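Local coordinates for putative TetR transcriptional regulator (Rhodococcus sp., PDB 2I10), which probably binds DNA and regulates transcription, as a dimeric member of the TetR family, at residues 18-21 with 22-26; 58-61 with 62-65; 72-75 with 76-80; 136-139 with 140-144; 178-181 with 182-185. One frame throughout, in Å; residues are numbered along the deposited sequence.

Interaction 1 of 5, residues 18-21 with 22-26; sequences QTAM and ELFWR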
loop_
_atom_site.group_PDB
_atom_site.type_symbol
_atom_site.label_atom_id
_atom_site.label_comp_id
_atom_site.label_asym_id
_atom_site.label_seq_id
_atom_site.Cartn_x
_atom_site.Cartn_y
_atom_site.Cartn_z
ATOM N N GLN B 18 -16.896 7.946 3.140
ATOM C CA GLN B 18 -16.622 6.532 3.111
ATOM C C GLN B 18 -17.769 5.765 2.545
ATOM O O GLN B 18 -17.562 4.829 1.796
ATOM C CB GLN B 18 -16.322 6.031 4.519
ATOM C CG GLN B 18 -15.971 4.584 4.635
ATOM C CD GLN B 18 -15.515 4.287 6.075
ATOM O OE1 GLN B 18 -15.062 3.211 6.369
ATOM N NE2 GLN B 18 -15.661 5.276 6.972
ATOM N N THR B 19 -18.988 6.141 2.931
ATOM C CA THR B 19 -20.181 5.515 2.387
ATOM C C THR B 19 -20.295 5.695 0.873
ATOM O O THR B 19 -20.576 4.741 0.135
ATOM C CB THR B 19 -21.451 6.049 3.109
ATOM O OG1 THR B 19 -21.252 5.844 4.497
ATOM C CG2 THR B 19 -22.656 5.275 2.687
ATOM N N ALA B 20 -20.076 6.933 0.429
ATOM C CA ALA B 20 -20.006 7.263 -1.003
ATOM C C ALA B 20 -18.914 6.488 -1.740
ATOM O O ALA B 20 -19.192 5.892 -2.779
ATOM C CB ALA B 20 -19.842 8.732 -1.160
HETATM N N MSE B 21 -17.693 6.444 -1.192
HETATM C CA MSE B 21 -16.632 5.568 -1.718
HETATM C C MSE B 21 -17.045 4.111 -1.951
HETATM O O MSE B 21 -16.790 3.575 -3.031
HETATM C CB MSE B 21 -15.375 5.596 -0.829
HETATM C CG MSE B 21 -14.213 4.664 -1.271
HETATM SE SE MSE B 21 -13.265 5.521 -2.732
HETATM C CE MSE B 21 -14.322 5.097 -4.380
ATOM N N GLU B 22 -17.664 3.457 -0.970
ATOM C CA GLU B 22 -18.059 2.037 -1.125
ATOM C C GLU B 22 -19.002 1.849 -2.273
ATOM O O GLU B 22 -18.901 0.862 -2.989
ATOM C CB GLU B 22 -18.732 1.450 0.147
ATOM C CG GLU B 22 -18.099 1.927 1.429
ATOM C CD GLU B 22 -18.689 1.299 2.697
ATOM O OE1 GLU B 22 -19.937 1.318 2.917
ATOM O OE2 GLU B 22 -17.858 0.813 3.493
ATOM N N LEU B 23 -19.959 2.765 -2.408
ATOM C CA LEU B 23 -20.893 2.726 -3.505
ATOM C C LEU B 23 -20.202 2.885 -4.818
ATOM O O LEU B 23 -20.442 2.120 -5.737
ATOM C CB LEU B 23 -21.932 3.852 -3.391
ATOM C CG LEU B 23 -23.205 3.584 -2.626
ATOM C CD1 LEU B 23 -23.969 4.890 -2.458
ATOM C CD2 LEU B 23 -24.051 2.518 -3.345
ATOM N N PHE B 24 -19.405 3.939 -4.947
ATOM C CA PHE B 24 -18.755 4.212 -6.226
ATOM C C PHE B 24 -17.760 3.081 -6.498
ATOM O O PHE B 24 -17.515 2.702 -7.652
ATOM C CB PHE B 24 -18.010 5.566 -6.238
ATOM C CG PHE B 24 -18.899 6.809 -6.161
ATOM C CD1 PHE B 24 -19.912 7.047 -7.079
ATOM C CD2 PHE B 24 -18.648 7.791 -5.210
ATOM C CE1 PHE B 24 -20.689 8.212 -7.024
ATOM C CE2 PHE B 24 -19.427 8.956 -5.142
ATOM C CZ PHE B 24 -20.440 9.156 -6.048
ATOM N N TRP B 25 -17.150 2.555 -5.432
ATOM C CA TRP B 25 -16.131 1.506 -5.629
ATOM C C TRP B 25 -16.791 0.319 -6.309
ATOM O O TRP B 25 -16.287 -0.167 -7.307
ATOM C CB TRP B 25 -15.555 1.079 -4.293
ATOM C CG TRP B 25 -14.505 0.029 -4.387
ATOM C CD1 TRP B 25 -14.664 -1.329 -4.192
ATOM C CD2 TRP B 25 -13.114 0.235 -4.679
ATOM N NE1 TRP B 25 -13.453 -1.973 -4.354
ATOM C CE2 TRP B 25 -12.481 -1.041 -4.634
ATOM C CE3 TRP B 25 -12.341 1.374 -4.940
ATOM C CZ2 TRP B 25 -11.114 -1.209 -4.876
ATOM C CZ3 TRP B 25 -10.996 1.212 -5.179
ATOM C CH2 TRP B 25 -10.388 -0.085 -5.147
ATOM N N ARG B 26 -17.930 -0.113 -5.765
ATOM C CA ARG B 26 -18.659 -1.295 -6.235
ATOM C C ARG B 26 -19.431 -1.063 -7.537
ATOM O O ARG B 26 -19.467 -1.942 -8.408
ATOM C CB ARG B 26 -19.616 -1.767 -5.149
ATOM C CG ARG B 26 -20.449 -3.009 -5.559
ATOM C CD ARG B 26 -21.412 -3.456 -4.475
ATOM N NE ARG B 26 -22.579 -2.564 -4.378
ATOM C CZ ARG B 26 -22.744 -1.647 -3.427
ATOM N NH1 ARG B 26 -21.821 -1.467 -2.473
ATOM N NH2 ARG B 26 -23.831 -0.914 -3.431
HETATM O O HOH W 1 -21.950 2.486 0.803
#
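The ring of F24 reaches back one helical turn beside A20, with F24 CE2 4.0 Å from A20 CB. Its first torsion sets CG beside the backbone N (chi1 -68°), which turns the ring toward the preceding turn. There the A20 carbonyl meets it obliquely, A20 O lying 3.1 Å from F24 CD2, while the same oxygen accepts the F24 N-H at a nearly linear 170°. M21, a selenomethionine, is bent at both chi2 and chi3, so its methyl curls forward to the edge of the W25 ring, and M21 CE stays 4.2 Å from W25 CB. On the other side of the helix a water donates to T19 O at 2.7 Å and also to E22 OE1, tying a backbone carbonyl to a carboxylate.

All of this belongs to helix 15-27 of the TetR-type DNA-binding region. A20 and M21 pack on T62 of helix 55-66, F24 meets F59 of that helix edge-to-face, and L23 rests on L37 and A40 of helix 34-41, part of the predicted helix-turn-helix. W25 packs against helix 108-112 and, with M21, against L114 of the second subunit.

Interaction 2 of 5, residues 58-61 with 62-65; sequences LFEK and TLDR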
loop_
_atom_site.group_PDB
_atom_site.type_symbol
_atom_site.label_atom_id
_atom_site.label_comp_id
_atom_site.label_asym_id
_atom_site.label_seq_id
_atom_site.Cartn_x
_atom_site.Cartn_y
_atom_site.Cartn_z
ATOM N N LEU B 58 -19.817 15.414 -5.282
ATOM C CA LEU B 58 -19.589 14.408 -4.240
ATOM C C LEU B 58 -18.515 13.383 -4.680
ATOM O O LEU B 58 -17.662 12.998 -3.914
ATOM C CB LEU B 58 -20.882 13.709 -3.851
ATOM C CG LEU B 58 -20.840 12.428 -3.013
ATOM C CD1 LEU B 58 -20.046 12.660 -1.675
ATOM C CD2 LEU B 58 -22.269 11.906 -2.724
ATOM N N PHE B 59 -18.572 12.965 -5.921
ATOM C CA PHE B 59 -17.585 12.008 -6.447
ATOM C C PHE B 59 -16.173 12.595 -6.453
ATOM O O PHE B 59 -15.218 11.915 -6.066
ATOM C CB PHE B 59 -18.038 11.516 -7.834
ATOM C CG PHE B 59 -17.058 10.581 -8.518
ATOM C CD1 PHE B 59 -16.970 9.224 -8.134
ATOM C CD2 PHE B 59 -16.254 11.034 -9.570
ATOM C CE1 PHE B 59 -16.098 8.347 -8.772
ATOM C CE2 PHE B 59 -15.373 10.148 -10.227
ATOM C CZ PHE B 59 -15.288 8.810 -9.821
ATOM N N GLU B 60 -16.030 13.861 -6.854
ATOM C CA GLU B 60 -14.713 14.511 -6.852
ATOM C C GLU B 60 -14.190 14.684 -5.425
ATOM O O GLU B 60 -12.999 14.566 -5.200
ATOM C CB GLU B 60 -14.752 15.884 -7.574
ATOM C CG GLU B 60 -15.285 15.852 -9.059
ATOM C CD GLU B 60 -14.379 15.111 -10.048
ATOM O OE1 GLU B 60 -13.205 14.899 -9.722
ATOM O OE2 GLU B 60 -14.828 14.774 -11.177
ATOM N N LYS B 61 -15.077 14.945 -4.460
ATOM C CA LYS B 61 -14.662 15.063 -3.034
ATOM C C LYS B 61 -14.182 13.699 -2.487
ATOM O O LYS B 61 -13.261 13.624 -1.667
ATOM C CB LYS B 61 -15.822 15.578 -2.134
ATOM C CG LYS B 61 -16.334 17.001 -2.406
ATOM C CD LYS B 61 -17.762 17.267 -1.709
ATOM C CE LYS B 61 -18.576 18.410 -2.327
ATOM N NZ LYS B 61 -17.818 19.728 -2.427
ATOM N N THR B 62 -14.849 12.638 -2.923
ATOM C CA THR B 62 -14.504 11.279 -2.511
ATOM C C THR B 62 -13.080 10.950 -3.058
ATOM O O THR B 62 -12.252 10.434 -2.324
ATOM C CB THR B 62 -15.570 10.254 -2.981
ATOM O OG1 THR B 62 -16.815 10.538 -2.331
ATOM C CG2 THR B 62 -15.200 8.845 -2.566
ATOM N N LEU B 63 -12.795 11.313 -4.307
ATOM C CA LEU B 63 -11.477 11.098 -4.893
ATOM C C LEU B 63 -10.417 11.922 -4.214
ATOM O O LEU B 63 -9.278 11.452 -4.102
ATOM C CB LEU B 63 -11.474 11.346 -6.401
ATOM C CG LEU B 63 -12.367 10.519 -7.335
ATOM C CD1 LEU B 63 -12.149 10.971 -8.807
ATOM C CD2 LEU B 63 -12.101 8.992 -7.203
ATOM N N ASP B 64 -10.728 13.151 -3.805
ATOM C CA ASP B 64 -9.790 13.936 -2.998
ATOM C C ASP B 64 -9.389 13.176 -1.736
ATOM O O ASP B 64 -8.234 13.206 -1.344
ATOM C CB ASP B 64 -10.392 15.283 -2.558
ATOM C CG ASP B 64 -10.615 16.247 -3.709
ATOM O OD1 ASP B 64 -10.062 16.014 -4.811
ATOM O OD2 ASP B 64 -11.350 17.259 -3.504
ATOM N N ARG B 65 -10.360 12.528 -1.085
ATOM C CA ARG B 65 -10.107 11.821 0.169
ATOM C C ARG B 65 -9.317 10.504 -0.053
ATOM O O ARG B 65 -8.450 10.178 0.735
ATOM C CB ARG B 65 -11.435 11.572 0.901
ATOM C CG ARG B 65 -11.342 10.897 2.281
ATOM C CD ARG B 65 -10.620 11.748 3.322
ATOM N NE ARG B 65 -11.183 13.092 3.531
ATOM C CZ ARG B 65 -12.006 13.423 4.528
ATOM N NH1 ARG B 65 -12.399 12.501 5.397
ATOM N NH2 ARG B 65 -12.461 14.669 4.648
#
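F59 and L63, one turn apart, carry the apolar side of this contact. L63 CG sits 4.1 Å above one face of the F59 ring, displaced toward the rim, and L63 CD1 comes to 3.6 Å from F59 CE2. The ring gets there because F59 CG is anti to the backbone N (chi1 177°), which directs it along the helix toward the later turn. T62 supplies the polar contact: its hydroxyl OG1 donates to L58 O at 3.0 Å, and its own N-H binds the same oxygen. The two donors arrive from opposite faces of the carbonyl plane, letting the one oxygen accept both; the buried hydroxyl finds its acceptor there.

These turns belong to helix 55-66, which follows the predicted helix-turn-helix and, as in other TetR-family proteins, probably links the DNA-binding part to the larger helical domain. With an alanine in place of F59, L63 would probably lose the aromatic face it rests on, and a gap would open beside L126.

Further out, E60 and D64 have like charges, with E60 OE1 5.9 Å from D64 OD1. Both are answered by R70, whose NH2 forms a salt bridge with E60 OE1 and whose NE forms one with D64 OD1. The other oxygen of E60, OE2, pairs with R56. L126 of helix 121-148 touches F59 and L63 alike, and the ring of Y29 meets F59 with the planes at about 60°.

Interaction 3 of 5, residues 72-75 with 76-80; sequences LQLE and EAMVR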
loop_
_atom_site.group_PDB
_atom_site.type_symbol
_atom_site.label_atom_id
_atom_site.label_comp_id
_atom_site.label_asym_id
_atom_site.label_seq_id
_atom_site.Cartn_x
_atom_site.Cartn_y
_atom_site.Cartn_z
ATOM N N LEU B 72 -4.431 17.619 -9.023
ATOM C CA LEU B 72 -4.184 18.995 -8.577
ATOM C C LEU B 72 -3.060 19.045 -7.542
ATOM O O LEU B 72 -2.189 19.909 -7.608
ATOM C CB LEU B 72 -5.482 19.649 -8.044
ATOM C CG LEU B 72 -5.383 20.916 -7.149
ATOM C CD1 LEU B 72 -4.748 22.104 -7.860
ATOM C CD2 LEU B 72 -6.716 21.344 -6.533
ATOM N N GLN B 73 -3.048 18.088 -6.614
ATOM C CA GLN B 73 -2.025 18.079 -5.591
ATOM C C GLN B 73 -0.684 17.654 -6.161
ATOM O O GLN B 73 0.319 18.194 -5.772
ATOM C CB GLN B 73 -2.433 17.206 -4.415
ATOM C CG GLN B 73 -3.454 17.876 -3.498
ATOM C CD GLN B 73 -4.806 18.098 -4.191
ATOM O OE1 GLN B 73 -5.319 17.226 -4.927
ATOM N NE2 GLN B 73 -5.383 19.298 -3.974
ATOM N N LEU B 74 -0.671 16.724 -7.108
ATOM C CA LEU B 74 0.592 16.328 -7.733
ATOM C C LEU B 74 1.216 17.505 -8.514
ATOM O O LEU B 74 2.388 17.851 -8.334
ATOM C CB LEU B 74 0.362 15.122 -8.637
ATOM C CG LEU B 74 1.607 14.478 -9.242
ATOM C CD1 LEU B 74 2.547 13.922 -8.177
ATOM C CD2 LEU B 74 1.101 13.368 -10.172
ATOM N N GLU B 75 0.399 18.134 -9.351
ATOM C CA GLU B 75 0.786 19.319 -10.108
ATOM C C GLU B 75 1.257 20.469 -9.234
ATOM O O GLU B 75 2.288 21.073 -9.522
ATOM C CB GLU B 75 -0.344 19.722 -11.062
ATOM C CG GLU B 75 -0.397 18.716 -12.229
ATOM C CD GLU B 75 -1.540 18.922 -13.188
ATOM O OE1 GLU B 75 -2.519 19.601 -12.789
ATOM O OE2 GLU B 75 -1.455 18.390 -14.340
ATOM N N GLU B 76 0.549 20.724 -8.138
ATOM C CA GLU B 76 0.979 21.757 -7.212
ATOM C C GLU B 76 2.332 21.442 -6.606
ATOM O O GLU B 76 3.156 22.335 -6.419
ATOM C CB GLU B 76 -0.110 22.111 -6.162
ATOM C CG GLU B 76 -0.163 21.274 -4.874
ATOM C CD GLU B 76 -1.465 21.508 -4.046
ATOM O OE1 GLU B 76 -2.462 22.072 -4.594
ATOM O OE2 GLU B 76 -1.484 21.127 -2.844
ATOM N N ALA B 77 2.583 20.166 -6.314
ATOM C CA ALA B 77 3.888 19.771 -5.796
ATOM C C ALA B 77 4.995 19.913 -6.877
ATOM O O ALA B 77 6.100 20.308 -6.569
ATOM C CB ALA B 77 3.827 18.349 -5.262
HETATM N N MSE B 78 4.691 19.607 -8.134
HETATM C CA MSE B 78 5.723 19.581 -9.177
HETATM C C MSE B 78 6.293 20.972 -9.482
HETATM O O MSE B 78 7.365 21.069 -10.076
HETATM C CB MSE B 78 5.189 18.920 -10.454
HETATM C CG MSE B 78 4.811 17.442 -10.288
HETATM SE SE MSE B 78 6.296 16.249 -9.742
HETATM C CE MSE B 78 5.977 16.222 -7.836
ATOM N N VAL B 79 5.577 22.027 -9.058
ATOM C CA VAL B 79 5.966 23.428 -9.293
ATOM C C VAL B 79 7.156 23.869 -8.431
ATOM O O VAL B 79 7.789 24.864 -8.715
ATOM C CB VAL B 79 4.730 24.391 -9.181
ATOM C CG1 VAL B 79 5.136 25.842 -9.221
ATOM C CG2 VAL B 79 3.785 24.144 -10.333
ATOM N N ARG B 80 7.508 23.108 -7.414
ATOM C CA ARG B 80 8.694 23.399 -6.622
ATOM C C ARG B 80 9.945 23.416 -7.501
ATOM O O ARG B 80 10.013 22.692 -8.499
ATOM C CB ARG B 80 8.861 22.390 -5.464
ATOM C CG ARG B 80 7.651 22.265 -4.507
ATOM C CD ARG B 80 7.054 23.594 -4.046
ATOM N NE ARG B 80 7.833 24.250 -2.994
ATOM C CZ ARG B 80 7.346 24.626 -1.801
ATOM N NH1 ARG B 80 6.067 24.421 -1.472
ATOM N NH2 ARG B 80 8.144 25.220 -0.917
#
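L74 and M78 meet one turn apart near the C-terminal part of helix 71-78, one of the short helices of this all-helical TetR fold. In the apolar group, L74 CD1 approaches the methyl of the selenomethionine, M78 CE, at 4.1 Å. M78 CG stands beside its backbone N (chi1 -64°) and therefore lies back over the previous turn, only 3.1 Å from L74 O. The pair faces inward: L74 packs on F90 of helix 83-98 and on M134 of helix 121-148, while M78 touches A86.

Backbone hydrogen bonds form the second group. E76 N binds L72 O at 2.9 Å and A77 N binds Q73 O, both of the ordinary helical kind, and M78 N binds L74 O. Beyond this the geometry slackens, since E75 O receives two bonds that are both weak, from M78 N and from V79 N, the latter at 3.5 Å. R80 then departs from helical backbone angles. Its guanidinium forms salt bridges with E85 and D89, and its carbonyl O accepts a hydrogen bond from R141 NH2, joining the end of this segment to helix 121-148.

Polar side chains form the third group, and here the contact is van der Waals. E76 CG takes the crowded position between N and carbonyl carbon (chi1 87°), folding the extended chain back alongside Q73, with the amide and carboxylate planes 74° apart. E76 CG is thus 3.2 Å from Q73 O. On the carboxylate, E76 OE1 rests 4.0 Å from L72 CD1.

Interaction 4 of 5, residues 136-139 with 140-144; sequences QTVL and DRFEK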
loop_
_atom_site.group_PDB
_atom_site.type_symbol
_atom_site.label_atom_id
_atom_site.label_comp_id
_atom_site.label_asym_id
_atom_site.label_seq_id
_atom_site.Cartn_x
_atom_site.Cartn_y
_atom_site.Cartn_z
ATOM N N GLN B 136 4.103 9.529 -15.419
ATOM C CA GLN B 136 4.573 10.450 -16.450
ATOM C C GLN B 136 4.851 11.881 -15.956
ATOM O O GLN B 136 5.792 12.502 -16.417
ATOM C CB GLN B 136 3.625 10.457 -17.671
ATOM C CG GLN B 136 4.250 11.200 -18.887
ATOM C CD GLN B 136 5.589 10.611 -19.326
ATOM O OE1 GLN B 136 5.695 9.387 -19.518
ATOM N NE2 GLN B 136 6.630 11.467 -19.453
ATOM N N THR B 137 4.005 12.397 -15.058
ATOM C CA THR B 137 4.183 13.721 -14.448
ATOM C C THR B 137 5.483 13.810 -13.635
ATOM O O THR B 137 6.211 14.819 -13.638
ATOM C CB THR B 137 2.973 14.044 -13.506
ATOM O OG1 THR B 137 1.751 14.064 -14.276
ATOM C CG2 THR B 137 3.146 15.390 -12.855
ATOM N N VAL B 138 5.763 12.740 -12.904
ATOM C CA VAL B 138 7.002 12.627 -12.144
ATOM C C VAL B 138 8.164 12.524 -13.122
ATOM O O VAL B 138 9.129 13.223 -12.974
ATOM C CB VAL B 138 6.911 11.412 -11.120
ATOM C CG1 VAL B 138 8.245 11.124 -10.495
ATOM C CG2 VAL B 138 5.918 11.751 -10.037
ATOM N N LEU B 139 8.050 11.699 -14.155
ATOM C CA LEU B 139 9.108 11.612 -15.175
ATOM C C LEU B 139 9.354 12.957 -15.888
ATOM O O LEU B 139 10.512 13.289 -16.209
ATOM C CB LEU B 139 8.771 10.539 -16.262
ATOM C CG LEU B 139 8.948 9.049 -15.931
ATOM C CD1 LEU B 139 8.269 8.125 -16.962
ATOM C CD2 LEU B 139 10.454 8.713 -15.729
ATOM N N ASP B 140 8.282 13.692 -16.183
ATOM C CA ASP B 140 8.421 15.018 -16.836
ATOM C C ASP B 140 9.187 15.883 -15.876
ATOM O O ASP B 140 10.075 16.628 -16.292
ATOM C CB ASP B 140 7.049 15.673 -17.094
ATOM C CG ASP B 140 6.310 15.056 -18.252
ATOM O OD1 ASP B 140 6.973 14.364 -19.066
ATOM O OD2 ASP B 140 5.058 15.268 -18.381
ATOM N N ARG B 141 8.873 15.794 -14.577
ATOM C CA ARG B 141 9.605 16.630 -13.575
ATOM C C ARG B 141 11.109 16.285 -13.535
ATOM O O ARG B 141 11.964 17.182 -13.375
ATOM C CB ARG B 141 9.026 16.497 -12.159
ATOM C CG ARG B 141 9.517 17.521 -11.115
ATOM C CD ARG B 141 9.272 18.969 -11.554
ATOM N NE ARG B 141 9.994 19.983 -10.780
ATOM C CZ ARG B 141 11.246 20.369 -11.044
ATOM N NH1 ARG B 141 11.945 19.817 -12.014
ATOM N NH2 ARG B 141 11.797 21.325 -10.343
ATOM N N PHE B 142 11.406 14.991 -13.681
ATOM C CA PHE B 142 12.784 14.476 -13.650
ATOM C C PHE B 142 13.560 14.933 -14.909
ATOM O O PHE B 142 14.743 15.259 -14.821
ATOM C CB PHE B 142 12.794 12.956 -13.479
ATOM C CG PHE B 142 12.386 12.488 -12.067
ATOM C CD1 PHE B 142 12.254 13.388 -11.020
ATOM C CD2 PHE B 142 12.158 11.139 -11.793
ATOM C CE1 PHE B 142 11.931 12.962 -9.738
ATOM C CE2 PHE B 142 11.827 10.733 -10.508
ATOM C CZ PHE B 142 11.727 11.645 -9.483
ATOM N N GLU B 143 12.854 15.005 -16.038
ATOM C CA GLU B 143 13.414 15.436 -17.332
ATOM C C GLU B 143 13.809 16.927 -17.262
ATOM O O GLU B 143 14.903 17.319 -17.726
ATOM C CB GLU B 143 12.424 15.135 -18.467
ATOM C CG GLU B 143 12.869 15.573 -19.835
ATOM C CD GLU B 143 11.785 15.464 -20.888
ATOM O OE1 GLU B 143 10.733 16.152 -20.746
ATOM O OE2 GLU B 143 12.000 14.735 -21.893
ATOM N N LYS B 144 12.959 17.721 -16.614
ATOM C CA LYS B 144 13.223 19.138 -16.393
ATOM C C LYS B 144 14.351 19.319 -15.400
ATOM O O LYS B 144 15.185 20.180 -15.583
ATOM C CB LYS B 144 11.949 19.811 -15.859
ATOM C CG LYS B 144 12.115 21.183 -15.244
ATOM C CD LYS B 144 10.783 21.730 -14.760
ATOM C CE LYS B 144 10.912 23.148 -14.109
ATOM N NZ LYS B 144 11.990 24.021 -14.675
#
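One face of the F142 ring is covered by V138, which comes at it with two groups. V138 CG1 makes a CH-pi contact, 3.9 Å from the ring centroid and 26° off the normal, and on the same face V138 O stands 3.4 Å above the ring plane, offset toward the rim. Both residues belong to the long helix 121-148 of the TetR C-terminal domain, and the contact is the i to i+4 spacing of that helix, the two side chains lying side by side. The guanidinium of R141, hydrogen-bonded through NH2 to R80 O, is partly covered by K144, whose CE sits over one face near the rim.

The amide of Q136 and the carboxylate of D140 form a polar pair. Q136 donates through NE2 to D140 OD1 at 2.9 Å; the acceptor lies in the amide plane, yet NE2 meets the carboxylate from 49° out of its plane. A bend at chi2 (57°) brings the amide forward to the next turn. With a leucine in place of Q136, D140 OD1 would probably be left without this amide donor and the carboxylate freer to turn. D140 is also bound through its backbone, N to Q136 O at 2.8 Å.

Outward, F142 packs on C157 and L160 of helix 157-177 and on A83 and V87 of helix 83-98. R131, E132 and R135, just upstream on the same helix, line the p-nitrophenol pocket, and the L139 side chain is about 8 Å from that ligand. The hydroxyl T137 OG1 is taken up by Q133 O, while at the F142 ring the closest approach of V138 CG1 is to CE2, at 3.6 Å.

Interaction 5 of 5, residues 178-181 with 182-185; sequences GAPR and EELT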
loop_
_atom_site.group_PDB
_atom_site.type_symbol
_atom_site.label_atom_id
_atom_site.label_comp_id
_atom_site.label_asym_id
_atom_site.label_seq_id
_atom_site.Cartn_x
_atom_site.Cartn_y
_atom_site.Cartn_z
ATOM N N GLY B 178 -2.357 2.769 10.940
ATOM C CA GLY B 178 -2.423 3.506 12.192
ATOM C C GLY B 178 -1.116 4.078 12.669
ATOM O O GLY B 178 -0.996 4.464 13.833
ATOM N N ALA B 179 -0.142 4.180 11.774
ATOM C CA ALA B 179 1.138 4.773 12.117
ATOM C C ALA B 179 0.939 6.215 12.602
ATOM O O ALA B 179 0.132 6.958 12.017
ATOM C CB ALA B 179 2.100 4.722 10.893
ATOM N N PRO B 180 1.663 6.617 13.671
ATOM C CA PRO B 180 1.564 7.995 14.162
ATOM C C PRO B 180 1.968 8.978 13.071
ATOM O O PRO B 180 2.869 8.681 12.260
ATOM C CB PRO B 180 2.583 8.052 15.317
ATOM C CG PRO B 180 2.826 6.670 15.709
ATOM C CD PRO B 180 2.600 5.815 14.482
ATOM N N ARG B 181 1.303 10.129 13.048
ATOM C CA ARG B 181 1.527 11.101 11.974
ATOM C C ARG B 181 2.931 11.732 11.965
ATOM O O ARG B 181 3.515 11.881 10.891
ATOM C CB ARG B 181 0.367 12.128 11.920
ATOM C CG ARG B 181 0.717 13.632 11.946
ATOM C CD ARG B 181 0.654 14.301 10.567
ATOM N NE ARG B 181 -0.688 14.262 9.964
ATOM C CZ ARG B 181 -1.507 15.304 9.805
ATOM N NH1 ARG B 181 -1.152 16.528 10.207
ATOM N NH2 ARG B 181 -2.691 15.120 9.224
ATOM N N GLU B 182 3.493 12.087 13.123
ATOM C CA GLU B 182 4.837 12.680 13.174
ATOM C C GLU B 182 5.896 11.677 12.688
ATOM O O GLU B 182 6.868 12.031 11.985
ATOM C CB GLU B 182 5.159 13.211 14.583
ATOM C CG GLU B 182 4.166 14.282 15.098
ATOM C CD GLU B 182 4.529 14.883 16.459
ATOM O OE1 GLU B 182 5.720 14.855 16.855
ATOM O OE2 GLU B 182 3.608 15.400 17.137
ATOM N N GLU B 183 5.701 10.423 13.066
ATOM C CA GLU B 183 6.566 9.353 12.608
ATOM C C GLU B 183 6.456 9.135 11.082
ATOM O O GLU B 183 7.471 8.911 10.397
ATOM C CB GLU B 183 6.189 8.086 13.343
ATOM C CG GLU B 183 7.067 6.913 13.070
ATOM C CD GLU B 183 6.821 5.795 14.058
ATOM O OE1 GLU B 183 6.753 6.076 15.262
ATOM O OE2 GLU B 183 6.716 4.636 13.624
ATOM N N LEU B 184 5.238 9.166 10.549
ATOM C CA LEU B 184 5.046 8.961 9.110
ATOM C C LEU B 184 5.612 10.127 8.292
ATOM O O LEU B 184 6.178 9.932 7.207
ATOM C CB LEU B 184 3.564 8.697 8.764
ATOM C CG LEU B 184 3.352 7.790 7.555
ATOM C CD1 LEU B 184 4.148 6.484 7.674
ATOM C CD2 LEU B 184 1.878 7.501 7.299
ATOM N N THR B 185 5.466 11.337 8.826
ATOM C CA THR B 185 6.031 12.527 8.214
ATOM C C THR B 185 7.560 12.430 8.187
ATOM O O THR B 185 8.170 12.750 7.157
ATOM C CB THR B 185 5.560 13.798 8.975
ATOM O OG1 THR B 185 4.154 13.972 8.746
ATOM C CG2 THR B 185 6.326 15.039 8.510
#
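This is the start of a helix: P180 occupies the N-cap of helix 181-192, and its carbonyl opens the helical bonding by accepting L184 N. P180 O lies 3.0 Å from L184 N, and R181 O follows with T185 N at 2.9 Å. T185 OG1 is also 3.1 Å from R181 O.

Side chains pack over this first turn. The P180 ring and E183 run alongside each other in the same direction, with P180 CB 4.1 Å from E183 CB and P180 CG 4.0 Å from E183 OE1. E183 CG is anti to the backbone N (chi1 -175°) and the chain stays extended, carrying the carboxylate past the ring. There E183 OE2 forms a salt bridge with R162 of the second subunit, a position that contributes to the p-nitrophenol pocket. Beneath the cap, A179 CB touches L184 CD1 at 4.2 Å.

The loop itself begins at G178, where a Schellman motif with positive phi (104°) ends helix 157-177; a side chain at these backbone angles would press on the preceding carbonyl oxygen. L184 rests on L171, E174 and A175 of that helix and on V95 of helix 83-98, where T185 joins it. R181 NE hydrogen-bonds T99 OG1, while A179, P180 and L184 pack on R162 of the second subunit, so the turn lies between its own helices and the partner chain.

How the interactions relate
From the N terminus, the five contacts follow in series; each joins side chains three to five residues apart in one continuous stretch, so none closes a long loop, and none nests within or crosses another. Interactions 1 and 2 touch, binding helix 15-27 to helix 55-66 within the DNA-binding part. Interaction 3, on helix 71-78, joins interaction 4 on helix 121-148 through R80 O and R141 NH2, a probable hydrogen bond, and through L74 and M78 packing on T137. Interaction 5, at the turn between helices 157-177 and 181-192, touches none of the others; its closest neighbour among them is interaction 2, with nearest atoms about 10 Å apart. Interactions 1 and 5 both reach the second subunit.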